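Local structure of methanogen homoaconitase small subunit (Methanocaldococcus jannaschii, 2PKP) at residues Val14-Ile19 against Cys63-Glu68; Ala57-Gly62 against Ala84-Arg89. The protein forms the small subunit of a hydro-lyase that dehydrates (R)-homocitrate to cis-homoaconitate and hydrates the latter to homoisocitrate. All coordinates share one frame; numbering follows the deposited sequence.

Contact 1. Residues Val14-Ile19 against Cys63-Glu68; sequences VDTDAI and CGSSRE. With ZN (zinc ion), chain B.
Thr16 turns OG1 between its backbone N and carbonyl carbon (chi1 52°) and thereby sets CG2 beside the N, so that both branches meet the backbone running from Cys63 to Ser65; Cys63 holds SG anti to its own N (chi1 174°), pointing it at the zinc ion. The motif is an N-capped helix start, 16-19, docked on a metal-binding loop of the swivel-type aconitase C-terminal domain of the LeuD family. One hydrogen bond joins the two segments: Thr16 N gives to Cys63 O at 2.9 Å, a fairly straight bond with the donor nearly in line with the carbonyl. Beside it, Asp15 CB comes within 3.0 Å of Cys63 O, a close approach, while the carboxylate turns back to its own helix. There OD1 of Asp15 takes the N-H of Ala18 at 2.9 Å, on the syn side though 34° out of the carboxylate plane, and a weaker bond from Asp17 N; chiefly the Ala18 bond would hold the carboxylate in place. Gly64 has backbone angles at which a CB would jam against Cys63 O, and that CB would also head for Thr16 OG1. Further on, Thr16 CG2 lies 3.3 Å from Ser65 O, and OG1 of Thr16 is 3.5 Å from Ser65 CB, a packing contact. Ala70 of helix 68-75 touches Thr16 as well. The zinc ion, which Asp13 also binds, is held by Cys63 SG at 2.2 Å and by a water at 2.0 Å, and this water donates a weak bond to Asp15 OD2.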
# COMPACT_ATOMS: atom_id res chain seq x y z
N VAL A 14 6.05 -2.81 -23.95
CA VAL A 14 6.98 -2.17 -23.03
C VAL A 14 7.78 -3.30 -22.38
O VAL A 14 7.29 -3.97 -21.47
CB VAL A 14 6.23 -1.40 -21.94
CG1 VAL A 14 7.23 -0.81 -20.96
CG2 VAL A 14 5.37 -0.32 -22.56
N ASP A 15 9.01 -3.51 -22.86
CA ASP A 15 9.84 -4.61 -22.34
C ASP A 15 10.61 -4.31 -21.07
O ASP A 15 10.68 -3.17 -20.63
CB ASP A 15 10.81 -5.09 -23.43
CG ASP A 15 11.83 -4.04 -23.82
OD1 ASP A 15 12.59 -3.57 -22.94
OD2 ASP A 15 11.88 -3.68 -25.01
N THR A 16 11.20 -5.35 -20.50
CA THR A 16 11.96 -5.24 -19.27
C THR A 16 13.08 -4.20 -19.32
O THR A 16 13.37 -3.56 -18.31
CB THR A 16 12.57 -6.60 -18.86
OG1 THR A 16 13.29 -7.15 -19.97
CG2 THR A 16 11.47 -7.57 -18.44
N ASP A 17 13.71 -4.02 -20.48
CA ASP A 17 14.78 -3.04 -20.60
C ASP A 17 14.25 -1.61 -20.52
O ASP A 17 14.94 -0.71 -20.04
CB ASP A 17 15.55 -3.23 -21.91
CG ASP A 17 16.49 -4.41 -21.85
OD1 ASP A 17 17.36 -4.43 -20.95
OD2 ASP A 17 16.35 -5.32 -22.69
N ALA A 18 13.02 -1.42 -20.99
CA ALA A 18 12.39 -0.11 -20.94
C ALA A 18 12.00 0.13 -19.48
O ALA A 18 12.13 1.24 -18.97
CB ALA A 18 11.15 -0.09 -21.82
N ILE A 19 11.56 -0.93 -18.82
CA ILE A 19 11.14 -0.86 -17.42
C ILE A 19 12.32 -0.60 -16.49
O ILE A 19 12.23 0.22 -15.58
CB ILE A 19 10.42 -2.17 -17.00
CG1 ILE A 19 9.12 -2.31 -17.80
CG2 ILE A 19 10.14 -2.17 -15.51
CD1 ILE A 19 8.42 -3.64 -17.61
N CYS A 63 7.42 -7.48 -21.60
CA CYS A 63 8.03 -8.32 -22.61
C CYS A 63 9.52 -8.52 -22.45
O CYS A 63 10.24 -7.64 -21.96
CB CYS A 63 7.77 -7.74 -24.00
SG CYS A 63 8.64 -8.64 -25.32
N GLY A 64 9.99 -9.69 -22.87
CA GLY A 64 11.41 -9.98 -22.81
C GLY A 64 11.91 -10.81 -21.65
O GLY A 64 11.21 -11.70 -21.14
N SER A 65 13.14 -10.50 -21.27
CA SER A 65 13.87 -11.15 -20.20
C SER A 65 13.21 -11.47 -18.87
O SER A 65 12.28 -10.80 -18.41
CB SER A 65 14.98 -10.21 -19.73
OG SER A 65 15.76 -9.79 -20.84
N SER A 66 13.72 -12.53 -18.25
CA SER A 66 13.26 -13.00 -16.96
C SER A 66 13.91 -12.20 -15.84
O SER A 66 14.73 -12.71 -15.08
CB SER A 66 13.66 -14.48 -16.87
OG SER A 66 15.03 -14.66 -17.20
N ARG A 67 13.54 -10.92 -15.74
CA ARG A 67 14.11 -10.02 -14.75
C ARG A 67 13.23 -9.71 -13.55
O ARG A 67 12.26 -8.97 -13.67
CB ARG A 67 14.52 -8.71 -15.42
CG ARG A 67 15.35 -8.92 -16.67
CD ARG A 67 16.54 -9.82 -16.38
NE ARG A 67 17.28 -10.16 -17.59
CZ ARG A 67 18.32 -10.99 -17.62
NH1 ARG A 67 18.74 -11.56 -16.51
NH2 ARG A 67 18.94 -11.24 -18.77
N GLU A 68 13.57 -10.28 -12.41
CA GLU A 68 12.82 -10.03 -11.19
C GLU A 68 12.97 -8.55 -10.83
O GLU A 68 12.14 -7.99 -10.11
CB GLU A 68 13.36 -10.90 -10.05
CG GLU A 68 13.05 -12.37 -10.19
CD GLU A 68 14.25 -13.25 -9.88
OE1 GLU A 68 14.91 -13.02 -8.85
OE2 GLU A 68 14.53 -14.17 -10.67
ZN ZN B . 8.70 -7.26 -26.99
O HOH W 1 10.36 -6.26 -26.69

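Contact 2. Residues Ala57-Gly62 against Ala84-Arg89; sequences AGENFG and AKSFAR
The Phe87 ring carries the methyl of Ala84 on one face, CB standing 3.7 Å above the plane and offset toward the rim, while its CE1 lies 4.0 Å from CD2 of Phe61. These two phenylalanine side chains run side by side and point the same way, their rings meeting obliquely; Phe91 adds an edge-to-face partner to Phe61, and Val82 touches both. Phe61 CB also rests on Ala84 CB, which ties the apolar side of the contact together. On the polar side Ser86 OG, placed between its backbone N and carbonyl carbon (chi1 62°), works in two directions: it donates to Glu59 OE1 at 2.6 Å and accepts the N-H of Asn60 at 2.8 Å, almost straight at 175°. Bent at chi2 (-80°), the Glu59 chain folds its carboxylate over Lys85 CB, and the two side chains cross at about a right angle; Lys85 NZ goes on to a salt bridge with Asp108. An alanine in place of Glu59 would probably leave the Ser86 hydroxyl without its acceptor and uncover the Lys85 methylenes. Backbone bonds continue the pairing: Lys85 N to Gly58 O, with the donor well above the carbonyl plane, then Phe61 N to Ser86 O at 3.0 Å and Ala88 N to Phe61 O at 2.9 Å. Asn60 ND2 hydrogen-bonds to OD1 of Asp13, a zinc ligand. Loops that leave the C-terminal ends of the interior parallel strands 54-57 and 81-84 and lead toward helices 68-75 and 89-98 thus stay paired beyond the sheet, in the alpha/beta fold of the aconitase swivel domain.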
# COMPACT_ATOMS: atom_id res chain seq x y z
N ALA A 57 -0.66 0.20 -19.43
CA ALA A 57 0.01 -0.05 -20.70
C ALA A 57 -0.82 -0.82 -21.71
O ALA A 57 -1.93 -1.26 -21.43
CB ALA A 57 1.33 -0.77 -20.46
N GLY A 58 -0.25 -0.98 -22.90
CA GLY A 58 -0.93 -1.68 -23.97
C GLY A 58 -0.68 -3.18 -23.93
O GLY A 58 -0.72 -3.81 -22.88
N GLU A 59 -0.42 -3.75 -25.10
CA GLU A 59 -0.19 -5.18 -25.21
C GLU A 59 1.21 -5.62 -24.79
O GLU A 59 2.17 -4.85 -24.87
CB GLU A 59 -0.42 -5.64 -26.66
CG GLU A 59 -1.81 -5.35 -27.19
CD GLU A 59 -2.82 -6.38 -26.74
OE1 GLU A 59 -2.58 -7.04 -25.71
OE2 GLU A 59 -3.87 -6.51 -27.40
N ASN A 60 1.29 -6.86 -24.34
CA ASN A 60 2.56 -7.47 -23.98
C ASN A 60 3.48 -6.70 -23.03
O ASN A 60 4.69 -6.62 -23.25
CB ASN A 60 3.28 -7.81 -25.29
CG ASN A 60 4.44 -8.76 -25.10
OD1 ASN A 60 4.36 -9.70 -24.30
ND2 ASN A 60 5.51 -8.54 -25.85
N PHE A 61 2.92 -6.16 -21.95
CA PHE A 61 3.72 -5.42 -20.98
C PHE A 61 4.69 -6.36 -20.26
O PHE A 61 4.33 -7.49 -19.91
CB PHE A 61 2.81 -4.75 -19.94
CG PHE A 61 3.56 -3.89 -18.95
CD1 PHE A 61 3.89 -2.58 -19.27
CD2 PHE A 61 3.93 -4.39 -17.71
CE1 PHE A 61 4.59 -1.78 -18.37
CE2 PHE A 61 4.63 -3.60 -16.80
CZ PHE A 61 4.96 -2.29 -17.13
N GLY A 62 5.91 -5.89 -20.05
CA GLY A 62 6.91 -6.71 -19.37
C GLY A 62 7.61 -7.68 -20.30
O GLY A 62 8.32 -8.58 -19.85
N ALA A 84 -2.90 -3.57 -17.98
CA ALA A 84 -2.47 -3.70 -19.37
C ALA A 84 -3.47 -4.55 -20.16
O ALA A 84 -4.32 -5.22 -19.58
CB ALA A 84 -1.08 -4.33 -19.43
N LYS A 85 -3.35 -4.51 -21.49
CA LYS A 85 -4.23 -5.30 -22.35
C LYS A 85 -3.78 -6.75 -22.25
O LYS A 85 -4.60 -7.67 -22.32
CB LYS A 85 -4.13 -4.83 -23.80
CG LYS A 85 -4.72 -3.46 -24.06
CD LYS A 85 -4.71 -3.14 -25.55
CE LYS A 85 -5.27 -1.76 -25.84
NZ LYS A 85 -5.24 -1.46 -27.30
N SER A 86 -2.48 -6.96 -22.10
CA SER A 86 -1.92 -8.30 -21.94
C SER A 86 -0.53 -8.20 -21.30
O SER A 86 0.13 -7.16 -21.39
CB SER A 86 -1.85 -9.04 -23.28
OG SER A 86 -1.00 -8.38 -24.21
N PHE A 87 -0.10 -9.28 -20.66
CA PHE A 87 1.19 -9.32 -19.98
C PHE A 87 2.08 -10.45 -20.47
O PHE A 87 1.61 -11.56 -20.72
CB PHE A 87 0.99 -9.54 -18.48
CG PHE A 87 0.38 -8.38 -17.76
CD1 PHE A 87 1.18 -7.34 -17.28
CD2 PHE A 87 -0.99 -8.33 -17.51
CE1 PHE A 87 0.63 -6.28 -16.57
CE2 PHE A 87 -1.55 -7.27 -16.80
CZ PHE A 87 -0.74 -6.24 -16.33
N ALA A 88 3.38 -10.17 -20.59
CA ALA A 88 4.32 -11.20 -20.97
C ALA A 88 4.18 -12.25 -19.87
O ALA A 88 4.05 -11.91 -18.68
CB ALA A 88 5.74 -10.64 -21.02
N ARG A 89 4.20 -13.52 -20.25
CA ARG A 89 4.06 -14.62 -19.30
C ARG A 89 5.00 -14.57 -18.11
O ARG A 89 4.57 -14.67 -16.97
CB ARG A 89 4.23 -15.95 -20.03
CG ARG A 89 3.27 -16.15 -21.20
CD ARG A 89 3.49 -17.49 -21.93
NE ARG A 89 3.21 -18.65 -21.09
CZ ARG A 89 4.08 -19.21 -20.26
NH1 ARG A 89 5.31 -18.72 -20.14
NH2 ARG A 89 3.73 -20.27 -19.54

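How the contacts relate
Contacts 1 and 2 adjoin along the chain, since Gly62 ends one segment and Cys63 begins another, and their centres lie 11 Å apart. Val14 O and Gly62 N, 2.8 Å apart, probably form a hydrogen bond that ties segment 14-19 to segment 57-62. Packing closes the junction: Val14 CB meets Phe61 CD1 at 3.7 Å, and Ala88 CB reaches Cys63 CA at 3.6 Å. The zinc ion is bound by Cys63 of contact 1; Asn60 of contact 2, its nearest side-chain atom about 4 Å away, is no ligand. The side chains of Arg26, critical for substrate specificity, and the poorly ordered Arg67 of contact 1 lie about 11 Å apart at their nearest atoms.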